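Local coordinates for alpha-actinin-like protein 1 (PDB 5BVR) that binds actin filaments through its tandem calponin-homology domains, the part described here, and takes part in forming and organising the actin ring in cytokinesis and septation, at residues T15-F20 with F33-D38; Q47-E50 with N56-R59; R65-R70 with G92-V97; R114-D119 with Y223-F228. All coordinates share one frame; numbering follows the deposited sequence.

How the contacts relate
Contacts 1, 2 and 3 lie within the first calponin-homology domain, whereas contact 4 joins that domain to the second. Contacts 1 and 4 are buried, contact 2 lies at the surface and contact 3 is partly buried. Contact 1 joins helix 11-25 to a loop through a leucine against a threonine hydroxyl and a phenylalanine ring, with one bridging water, and touches contact 2 where Phe-20 meets Leu-48. Contact 2 relies on a carboxylate-to-backbone hydrogen bond; contact 3 sets two arginines against a valine. Helix 67-83 backs the loop of contact 2 and supplies one segment of contact 3. Contact 4 is made by methyl and methylene groups; Trp-19 and Thr-116 couple it to contact 1.

Contact 1 of 4, residues T15-F20 with F33-D38; sequences TFTKWF and FDLRKD
The hydroxyl of Thr-17 is held by two hydrogen bonds and lies against Leu-35. OG1 gives its proton to the carbonyl of Asn-13, one turn back in the same helix, and accepts one from a water 2.8 Å from Thr-17 OG1. That water in turn accepts from the loop, with its oxygen 2.9 Å from Leu-35 N, so the helix and the loop are joined by a single bridging molecule. The hydroxyl stands beside its own backbone N (chi1 -62°), which allows it to serve the helix carbonyl and the water together.

The side chains of Leu-35 and Thr-17 lie alongside each other, pointing opposite ways. The CD1 methyl of Leu-35 comes to 3.3 Å from Thr-17 OG1, a close fit of a methyl on a polar atom whose bonding is already met by carbonyl and water. The other methyl reaches Phe-20, with Leu-35 CD2 4.4 Å from CD2 of the ring, approached obliquely.

Two aspartates bond back to the loop's own amides, which should hold its shape. Asp-38 OD2 accepts from two successive backbone amides, at 2.7 Å from Phe-33 N, nearly along the C-O axis, and at 2.8 Å from Asp-34 N, which comes from above the carboxylate plane. Asp-34 OD1 accepts from Arg-36 N at 2.9 Å, forming an Asx turn that brackets Leu-35.

Leu-35 also packs on Ile-108 of helix 101-117, while Phe-20 continues to Leu-48 of helix 43-53; the loop thus closes over the core between these helices and helix 11-25.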
# COMPACT_ATOMS: atom_id res chain seq x y z
N THR A 15 -4.56 3.83 -5.49
CA THR A 15 -4.14 2.89 -4.46
C THR A 15 -3.31 3.58 -3.39
O THR A 15 -3.52 3.37 -2.18
CB THR A 15 -3.32 1.74 -5.07
OG1 THR A 15 -4.12 1.03 -6.02
CG2 THR A 15 -2.89 0.76 -4.02
N PHE A 16 -2.37 4.40 -3.83
CA PHE A 16 -1.54 5.17 -2.90
C PHE A 16 -2.38 6.14 -2.08
O PHE A 16 -2.09 6.34 -0.91
CB PHE A 16 -0.43 5.93 -3.63
CG PHE A 16 0.72 5.06 -4.12
CD1 PHE A 16 0.67 3.66 -4.10
CD2 PHE A 16 1.87 5.66 -4.66
CE1 PHE A 16 1.74 2.89 -4.57
CE2 PHE A 16 2.93 4.89 -5.14
CZ PHE A 16 2.86 3.48 -5.08
N THR A 17 -3.40 6.75 -2.69
CA THR A 17 -4.30 7.64 -1.96
C THR A 17 -5.03 6.86 -0.89
O THR A 17 -5.12 7.29 0.26
CB THR A 17 -5.29 8.31 -2.90
OG1 THR A 17 -4.57 9.11 -3.84
CG2 THR A 17 -6.29 9.21 -2.14
N LYS A 18 -5.55 5.69 -1.24
CA LYS A 18 -6.27 4.88 -0.26
C LYS A 18 -5.33 4.45 0.89
O LYS A 18 -5.74 4.48 2.06
CB LYS A 18 -6.94 3.67 -0.94
CG LYS A 18 -8.22 4.06 -1.69
CD LYS A 18 -8.81 2.93 -2.49
CE LYS A 18 -8.42 3.06 -3.95
NZ LYS A 18 -8.98 2.01 -4.84
N TRP A 19 -4.09 4.08 0.56
CA TRP A 19 -3.11 3.71 1.57
C TRP A 19 -2.86 4.90 2.52
O TRP A 19 -2.91 4.74 3.74
CB TRP A 19 -1.81 3.24 0.89
CG TRP A 19 -0.74 2.98 1.89
CD1 TRP A 19 -0.52 1.82 2.60
CD2 TRP A 19 0.26 3.90 2.31
NE1 TRP A 19 0.58 1.98 3.42
CE2 TRP A 19 1.06 3.26 3.27
CE3 TRP A 19 0.57 5.22 1.96
CZ2 TRP A 19 2.15 3.88 3.87
CZ3 TRP A 19 1.64 5.83 2.55
CH2 TRP A 19 2.41 5.17 3.51
N PHE A 20 -2.64 6.06 1.94
CA PHE A 20 -2.38 7.30 2.69
C PHE A 20 -3.54 7.52 3.66
O PHE A 20 -3.33 7.80 4.85
CB PHE A 20 -2.22 8.45 1.67
CG PHE A 20 -1.41 9.64 2.14
CD1 PHE A 20 -1.74 10.35 3.27
CD2 PHE A 20 -0.34 10.07 1.36
CE1 PHE A 20 -1.00 11.45 3.64
CE2 PHE A 20 0.39 11.17 1.71
CZ PHE A 20 0.06 11.87 2.85
N PHE A 33 -7.85 13.59 -1.24
CA PHE A 33 -8.75 13.30 -2.36
C PHE A 33 -8.04 13.43 -3.69
O PHE A 33 -8.38 12.74 -4.66
CB PHE A 33 -9.96 14.23 -2.30
CG PHE A 33 -10.82 14.01 -1.09
CD1 PHE A 33 -11.70 12.95 -1.06
CD2 PHE A 33 -10.72 14.83 0.02
CE1 PHE A 33 -12.49 12.72 0.05
CE2 PHE A 33 -11.52 14.60 1.13
CZ PHE A 33 -12.40 13.55 1.14
N ASP A 34 -7.03 14.29 -3.73
CA ASP A 34 -6.27 14.56 -4.95
C ASP A 34 -4.82 14.84 -4.60
O ASP A 34 -4.48 15.91 -4.07
CB ASP A 34 -6.88 15.77 -5.67
CG ASP A 34 -6.25 16.03 -7.03
OD1 ASP A 34 -5.23 15.40 -7.37
OD2 ASP A 34 -6.78 16.90 -7.76
N LEU A 35 -3.96 13.87 -4.87
CA LEU A 35 -2.54 14.01 -4.55
C LEU A 35 -1.85 15.14 -5.30
O LEU A 35 -0.76 15.53 -4.92
CB LEU A 35 -1.81 12.69 -4.81
CG LEU A 35 -2.04 11.61 -3.75
CD1 LEU A 35 -1.47 10.28 -4.25
CD2 LEU A 35 -1.39 12.00 -2.43
N ARG A 36 -2.48 15.67 -6.34
CA ARG A 36 -1.90 16.81 -7.05
C ARG A 36 -1.96 18.07 -6.22
O ARG A 36 -1.12 18.96 -6.37
CB ARG A 36 -2.63 17.08 -8.37
CG ARG A 36 -2.38 16.04 -9.42
CD ARG A 36 -3.12 16.36 -10.71
NE ARG A 36 -2.89 15.32 -11.71
CZ ARG A 36 -3.54 15.23 -12.87
NH1 ARG A 36 -4.47 16.12 -13.21
NH2 ARG A 36 -3.25 14.24 -13.71
N LYS A 37 -2.95 18.15 -5.33
CA LYS A 37 -3.22 19.39 -4.62
C LYS A 37 -3.14 19.26 -3.11
O LYS A 37 -2.72 20.20 -2.43
CB LYS A 37 -4.62 19.90 -4.98
CG LYS A 37 -4.79 20.32 -6.43
CD LYS A 37 -4.04 21.61 -6.74
CE LYS A 37 -4.14 21.98 -8.23
NZ LYS A 37 -3.59 20.90 -9.12
N ASP A 38 -3.52 18.10 -2.58
CA ASP A 38 -3.82 18.01 -1.15
C ASP A 38 -2.59 17.90 -0.25
O ASP A 38 -2.72 17.98 0.97
CB ASP A 38 -4.79 16.87 -0.85
CG ASP A 38 -6.16 17.08 -1.48
OD1 ASP A 38 -6.47 18.21 -1.92
OD2 ASP A 38 -6.93 16.11 -1.55
O HOH W 1 -5.17 11.30 -5.41

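Contact 2 of 4, residues Q47-E50 with N56-R59; sequences QLLE and NLGR
Glu-50, on helix 43-53, and Asn-56, in the loop that follows, bring their backbones to within 5.6 Å, measured from Glu-50 CA to Asn-56 CA, as the chain doubles back just past the helix. An Asx turn shapes the returning loop: Asn-56 OD1 accepts from Gly-58 N at 2.8 Å, the donor lying in the carbonyl plane, and Gly-58 adopts a positive phi of 80°.

The helix side answers with the carboxylate of Glu-50. Extended beyond CG (chi2 -176°), the side chain carries OE2 to 2.9 Å from Leu-57 N, where the anti lone pair takes the amide proton. The same oxygen accepts from a water, its oxygen 2.6 Å from Glu-50 OE2, which also donates to Gly-58 O, so one carboxylate oxygen reaches Leu-57 directly and Gly-58 through the water. Next to these bonds, the aliphatic part of Glu-50 runs obliquely over Leu-57, with CG 3.8 Å from Leu-57 CD1, and Leu-57 CD2 lies 4.0 Å from Leu-49 CB.

Leu-49 and Leu-57 both rest on Tyr-80 of helix 67-83, and Lys-76 of that helix donates to Leu-57 O, tying the surface loop to helices 43-53 and 67-83.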
# COMPACT_ATOMS: atom_id res chain seq x y z
N GLN A 47 1.94 14.84 8.97
CA GLN A 47 1.11 13.99 9.80
C GLN A 47 1.26 12.51 9.41
O GLN A 47 1.37 11.65 10.30
CB GLN A 47 -0.35 14.44 9.75
CG GLN A 47 -0.54 15.82 10.40
CD GLN A 47 -1.95 16.37 10.29
OE1 GLN A 47 -2.63 16.22 9.28
NE2 GLN A 47 -2.40 17.03 11.35
N LEU A 48 1.28 12.20 8.12
CA LEU A 48 1.55 10.83 7.68
C LEU A 48 2.85 10.30 8.29
O LEU A 48 2.89 9.19 8.84
CB LEU A 48 1.64 10.74 6.15
CG LEU A 48 1.99 9.35 5.61
CD1 LEU A 48 0.85 8.37 5.82
CD2 LEU A 48 2.37 9.44 4.14
N LEU A 49 3.91 11.10 8.22
CA LEU A 49 5.22 10.68 8.70
C LEU A 49 5.21 10.40 10.20
O LEU A 49 5.82 9.44 10.66
CB LEU A 49 6.28 11.71 8.33
CG LEU A 49 6.57 11.80 6.84
CD1 LEU A 49 7.37 13.08 6.52
CD2 LEU A 49 7.32 10.57 6.32
N GLU A 50 4.49 11.22 10.96
CA GLU A 50 4.38 10.99 12.40
C GLU A 50 3.73 9.63 12.66
O GLU A 50 4.16 8.89 13.55
CB GLU A 50 3.58 12.11 13.06
CG GLU A 50 4.36 13.41 13.15
CD GLU A 50 3.62 14.51 13.88
OE1 GLU A 50 2.37 14.57 13.79
OE2 GLU A 50 4.30 15.33 14.55
N ASN A 56 7.12 12.13 16.90
CA ASN A 56 6.59 13.47 16.94
C ASN A 56 7.56 14.36 16.20
O ASN A 56 8.70 14.53 16.62
CB ASN A 56 6.50 13.90 18.39
CG ASN A 56 5.71 15.18 18.57
OD1 ASN A 56 5.87 16.14 17.82
ND2 ASN A 56 4.83 15.18 19.56
N LEU A 57 7.10 14.94 15.09
CA LEU A 57 7.96 15.78 14.26
C LEU A 57 7.99 17.22 14.78
O LEU A 57 8.68 18.06 14.22
CB LEU A 57 7.51 15.72 12.79
CG LEU A 57 8.20 14.68 11.89
CD1 LEU A 57 8.04 13.27 12.43
CD2 LEU A 57 7.66 14.75 10.46
N GLY A 58 7.25 17.52 15.85
CA GLY A 58 7.31 18.83 16.47
C GLY A 58 6.50 19.90 15.76
O GLY A 58 5.54 19.60 15.05
N ARG A 59 6.87 21.15 15.95
CA ARG A 59 6.03 22.24 15.47
C ARG A 59 6.20 22.48 13.97
O ARG A 59 7.25 22.26 13.39
CB ARG A 59 6.24 23.51 16.29
CG ARG A 59 5.05 23.78 17.22
CD ARG A 59 5.26 24.96 18.14
NE ARG A 59 6.09 25.99 17.52
CZ ARG A 59 7.37 26.22 17.82
NH1 ARG A 59 8.00 25.51 18.74
NH2 ARG A 59 8.03 27.18 17.18
O HOH W 2 3.74 17.78 15.35

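Contact 3 of 4, residues R65-R70 with G92-V97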
# COMPACT_ATOMS: atom_id res chain seq x y z
N ARG A 65 -0.69 29.81 4.88
CA ARG A 65 -1.36 30.58 3.85
C ARG A 65 -0.37 31.11 2.82
O ARG A 65 -0.70 31.22 1.64
CB ARG A 65 -2.11 31.73 4.52
CG ARG A 65 -2.95 32.52 3.56
CD ARG A 65 -4.03 33.29 4.27
NE ARG A 65 -4.77 34.12 3.33
CZ ARG A 65 -4.45 35.37 3.00
NH1 ARG A 65 -3.38 35.96 3.55
NH2 ARG A 65 -5.19 36.03 2.13
N MET A 66 0.85 31.42 3.25
CA MET A 66 1.89 31.95 2.38
C MET A 66 2.77 30.84 1.84
O MET A 66 3.06 29.87 2.57
CB MET A 66 2.77 32.91 3.17
CG MET A 66 2.10 34.19 3.62
SD MET A 66 3.19 35.14 4.70
CE MET A 66 2.58 34.69 6.31
N ARG A 67 3.22 30.98 0.60
CA ARG A 67 4.08 29.97 -0.02
C ARG A 67 5.32 29.64 0.82
O ARG A 67 5.68 28.46 0.91
CB ARG A 67 4.49 30.39 -1.44
CG ARG A 67 5.30 29.35 -2.19
CD ARG A 67 5.66 29.82 -3.61
NE ARG A 67 6.44 28.83 -4.33
CZ ARG A 67 5.94 27.79 -5.01
NH1 ARG A 67 4.62 27.61 -5.09
NH2 ARG A 67 6.76 26.98 -5.63
N VAL A 68 5.93 30.63 1.47
CA VAL A 68 7.14 30.39 2.24
C VAL A 68 6.89 29.32 3.32
O VAL A 68 7.75 28.50 3.61
CB VAL A 68 7.71 31.70 2.87
CG1 VAL A 68 6.70 32.36 3.79
CG2 VAL A 68 9.01 31.44 3.61
N HIS A 69 5.70 29.34 3.90
CA HIS A 69 5.38 28.42 5.00
C HIS A 69 5.03 27.03 4.50
O HIS A 69 5.26 26.05 5.20
CB HIS A 69 4.29 29.02 5.86
CG HIS A 69 4.75 30.26 6.56
ND1 HIS A 69 4.01 31.42 6.61
CD2 HIS A 69 5.91 30.52 7.19
CE1 HIS A 69 4.69 32.34 7.27
NE2 HIS A 69 5.85 31.82 7.63
N ARG A 70 4.50 26.93 3.28
CA ARG A 70 4.24 25.63 2.69
C ARG A 70 5.58 24.98 2.37
O ARG A 70 5.78 23.80 2.63
CB ARG A 70 3.36 25.76 1.44
CG ARG A 70 1.97 26.32 1.76
CD ARG A 70 0.94 26.19 0.63
NE ARG A 70 1.22 27.04 -0.52
CZ ARG A 70 0.82 28.31 -0.64
NH1 ARG A 70 0.13 28.89 0.34
NH2 ARG A 70 1.12 28.99 -1.74
N GLY A 92 12.40 18.10 -4.54
CA GLY A 92 12.61 19.20 -3.62
C GLY A 92 11.26 19.72 -3.20
O GLY A 92 10.25 19.32 -3.75
N PRO A 93 11.24 20.62 -2.22
CA PRO A 93 9.96 21.09 -1.67
C PRO A 93 8.99 21.67 -2.70
O PRO A 93 7.79 21.44 -2.59
CB PRO A 93 10.39 22.15 -0.66
CG PRO A 93 11.71 21.65 -0.20
CD PRO A 93 12.38 21.12 -1.44
N ALA A 94 9.50 22.43 -3.66
CA ALA A 94 8.62 23.06 -4.64
C ALA A 94 7.93 22.01 -5.52
O ALA A 94 6.81 22.25 -6.00
CB ALA A 94 9.39 24.07 -5.51
N ASP A 95 8.55 20.85 -5.70
CA ASP A 95 7.92 19.80 -6.49
C ASP A 95 6.62 19.33 -5.84
O ASP A 95 5.66 18.94 -6.52
CB ASP A 95 8.86 18.61 -6.66
CG ASP A 95 10.11 18.97 -7.44
OD1 ASP A 95 9.98 19.63 -8.51
OD2 ASP A 95 11.22 18.59 -7.00
N ILE A 96 6.60 19.35 -4.51
CA ILE A 96 5.41 18.96 -3.77
C ILE A 96 4.42 20.12 -3.68
O ILE A 96 3.24 19.95 -3.95
CB ILE A 96 5.78 18.38 -2.37
CG1 ILE A 96 6.66 17.13 -2.55
CG2 ILE A 96 4.54 18.06 -1.59
CD1 ILE A 96 7.32 16.65 -1.30
N VAL A 97 4.92 21.30 -3.32
CA VAL A 97 4.07 22.49 -3.23
C VAL A 97 3.33 22.73 -4.55
O VAL A 97 2.15 23.07 -4.54
CB VAL A 97 4.86 23.74 -2.79
CG1 VAL A 97 4.00 25.02 -2.86
CG2 VAL A 97 5.42 23.52 -1.39
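Val-97 is set between Arg-67 and Arg-70 and forms the tight part of this contact: CG1 meets the guanidinium ends of both arginines and CG2 the backbone of Arg-70. CG1, anti to the backbone N (chi1 173°), comes to 3.5 Å from Arg-67 NH1 and lies near the plane of the Arg-70 guanidinium, at its edge, 4.2 Å from Arg-70 NE. CG2 is 4.0 Å from the carbonyl C of Arg-70. Val-97 is buried and also leans on Leu-71, the next residue of helix 67-83.

Arg-70 is anchored from its own side. Its chain bends at chi3 (-69°) and turns back toward the start of the helix, where NH1 lies 2.8 Å from Arg-65 O. The oxygen is in the guanidinium plane, but the donor stands well above the carbonyl plane. Pro-64 O accepts from the same nitrogen, and one face of the guanidinium lies over Arg-67 CA, so the group is held flat against the turn leading into the helix.

In contrast to buried Val-97, the Arg-67 chain is exposed. It reaches across extended from CG to NE, and its NH2 merely brushes Ala-94, 3.9 Å from CB. A salt bridge from NH1 to Asp-98 OD1, just past helix 93-97, keeps the guanidinium beside Val-97.

Helix 93-97 has a further tie at its start, where Asp-95 OD2 accepts from Gly-92 N at 2.8 Å. This short helix, docked against the N-terminal turn of helix 67-83, belongs to the all-helical calponin-homology fold, and residues 92-97 fall within the actin-binding region of the first domain.

Contact 4 of 4, residues R114-D119 with Y223-F228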
# COMPACT_ATOMS: atom_id res chain seq x y z
N ARG A 114 9.44 1.76 2.77
CA ARG A 114 10.18 1.79 4.00
C ARG A 114 9.32 1.39 5.18
O ARG A 114 9.75 0.62 6.05
CB ARG A 114 10.75 3.19 4.25
CG ARG A 114 11.37 3.39 5.61
CD ARG A 114 12.55 2.49 5.91
NE ARG A 114 13.18 2.93 7.14
CZ ARG A 114 12.73 2.64 8.36
NH1 ARG A 114 11.66 1.88 8.52
NH2 ARG A 114 13.37 3.11 9.42
N PHE A 115 8.09 1.89 5.22
CA PHE A 115 7.29 1.77 6.43
C PHE A 115 6.27 0.64 6.42
O PHE A 115 5.70 0.28 7.45
CB PHE A 115 6.63 3.11 6.76
CG PHE A 115 7.61 4.17 7.15
CD1 PHE A 115 8.21 4.12 8.41
CD2 PHE A 115 7.97 5.16 6.27
CE1 PHE A 115 9.14 5.08 8.76
CE2 PHE A 115 8.89 6.12 6.62
CZ PHE A 115 9.48 6.08 7.88
N THR A 116 6.05 0.05 5.25
CA THR A 116 5.13 -1.07 5.13
C THR A 116 5.81 -2.35 4.68
O THR A 116 5.36 -3.42 5.02
CB THR A 116 4.00 -0.71 4.13
OG1 THR A 116 3.20 0.34 4.69
CG2 THR A 116 3.11 -1.87 3.80
N ILE A 117 6.85 -2.26 3.87
CA ILE A 117 7.43 -3.45 3.29
C ILE A 117 8.79 -3.82 3.86
O ILE A 117 9.08 -4.97 4.01
CB ILE A 117 7.46 -3.31 1.77
CG1 ILE A 117 6.00 -3.38 1.28
CG2 ILE A 117 8.30 -4.40 1.10
CD1 ILE A 117 5.81 -3.12 -0.14
N ALA A 118 9.61 -2.83 4.21
CA ALA A 118 10.99 -3.14 4.60
C ALA A 118 11.10 -4.12 5.77
O ALA A 118 12.01 -4.94 5.79
CB ALA A 118 11.73 -1.86 4.92
N ASP A 119 10.18 -4.04 6.73
CA ASP A 119 10.26 -4.87 7.94
C ASP A 119 9.66 -6.26 7.75
O ASP A 119 9.75 -7.12 8.64
CB ASP A 119 9.57 -4.19 9.12
CG ASP A 119 8.08 -4.39 9.10
OD1 ASP A 119 7.40 -3.65 8.36
OD2 ASP A 119 7.58 -5.30 9.80
N TYR A 223 -1.04 -3.64 -1.48
CA TYR A 223 -2.21 -4.34 -1.01
C TYR A 223 -1.83 -5.71 -0.38
O TYR A 223 -2.28 -6.05 0.72
CB TYR A 223 -3.24 -4.50 -2.14
CG TYR A 223 -4.49 -5.22 -1.73
CD1 TYR A 223 -5.31 -4.76 -0.71
CD2 TYR A 223 -4.89 -6.37 -2.38
CE1 TYR A 223 -6.46 -5.46 -0.32
CE2 TYR A 223 -6.03 -7.06 -2.01
CZ TYR A 223 -6.81 -6.61 -1.00
OH TYR A 223 -7.94 -7.31 -0.61
N VAL A 224 -0.97 -6.47 -1.06
CA VAL A 224 -0.57 -7.78 -0.56
C VAL A 224 0.16 -7.62 0.78
O VAL A 224 0.00 -8.47 1.68
CB VAL A 224 0.30 -8.50 -1.58
CG1 VAL A 224 0.96 -9.74 -0.97
CG2 VAL A 224 -0.53 -8.88 -2.79
N ALA A 225 0.93 -6.55 0.97
CA ALA A 225 1.59 -6.31 2.26
C ALA A 225 0.57 -6.25 3.40
O ALA A 225 0.89 -6.62 4.56
CB ALA A 225 2.40 -5.01 2.23
N GLU A 226 -0.65 -5.79 3.13
CA GLU A 226 -1.70 -5.76 4.17
C GLU A 226 -2.04 -7.17 4.63
O GLU A 226 -2.32 -7.38 5.82
CB GLU A 226 -2.99 -5.07 3.71
CG GLU A 226 -2.84 -3.59 3.33
CD GLU A 226 -2.74 -2.66 4.51
OE1 GLU A 226 -3.01 -3.09 5.65
OE2 GLU A 226 -2.41 -1.47 4.29
N TYR A 227 -2.03 -8.13 3.72
CA TYR A 227 -2.26 -9.52 4.07
C TYR A 227 -1.16 -10.04 5.00
O TYR A 227 -1.43 -10.66 6.02
CB TYR A 227 -2.33 -10.42 2.83
CG TYR A 227 -3.62 -10.29 2.04
CD1 TYR A 227 -3.96 -9.11 1.41
CD2 TYR A 227 -4.47 -11.37 1.87
CE1 TYR A 227 -5.14 -9.00 0.68
CE2 TYR A 227 -5.63 -11.27 1.16
CZ TYR A 227 -5.96 -10.09 0.55
OH TYR A 227 -7.13 -10.03 -0.15
N PHE A 228 0.09 -9.80 4.65
CA PHE A 228 1.19 -10.23 5.49
C PHE A 228 1.05 -9.68 6.91
O PHE A 228 1.16 -10.42 7.91
CB PHE A 228 2.53 -9.75 4.94
CG PHE A 228 3.68 -10.07 5.84
CD1 PHE A 228 4.29 -11.32 5.78
CD2 PHE A 228 4.10 -9.17 6.82
CE1 PHE A 228 5.32 -11.65 6.65
CE2 PHE A 228 5.14 -9.51 7.68
CZ PHE A 228 5.74 -10.76 7.59
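Ala-225, on helix 217-234 of the second calponin-homology domain, packs against Thr-116 and Ile-117 in the C-terminal part of helix 101-117 of the first, within the interface that brings the tandem domains together. Its methyl is the focus of the contact: Ala-225 CB lies 3.6 Å from Thr-116 CG2 and 4.1 Å from Ile-117 CG1. The small side chain is consistent with the close approach of the helices here, 6.6 Å from Ile-117 CA to Ala-225 CA.

Thr-116 shows its methyl to Ala-225 because CG2 is anti to the backbone N, while OG1, beside that N (chi1 -67°), turns to a weak hydrogen bond from Trp-19 NE1 of helix 11-25. A wider pi-type turn at 114-117 shapes the backbone there. The carbonyl of Thr-116 also crosses between domains, accepting from His-229 NE2, and Ile-117 leans on Met-221.

Farther out, other faces of helix 217-234 are set into the second domain. Val-224 packs on Leu-131 and Cys-135, and the Tyr-223 ring meets Phe-191 edge-to-face. One face of that ring carries Tyr-227 CE1, and Tyr-227 OH donates to Tyr-223 OH at 2.9 Å.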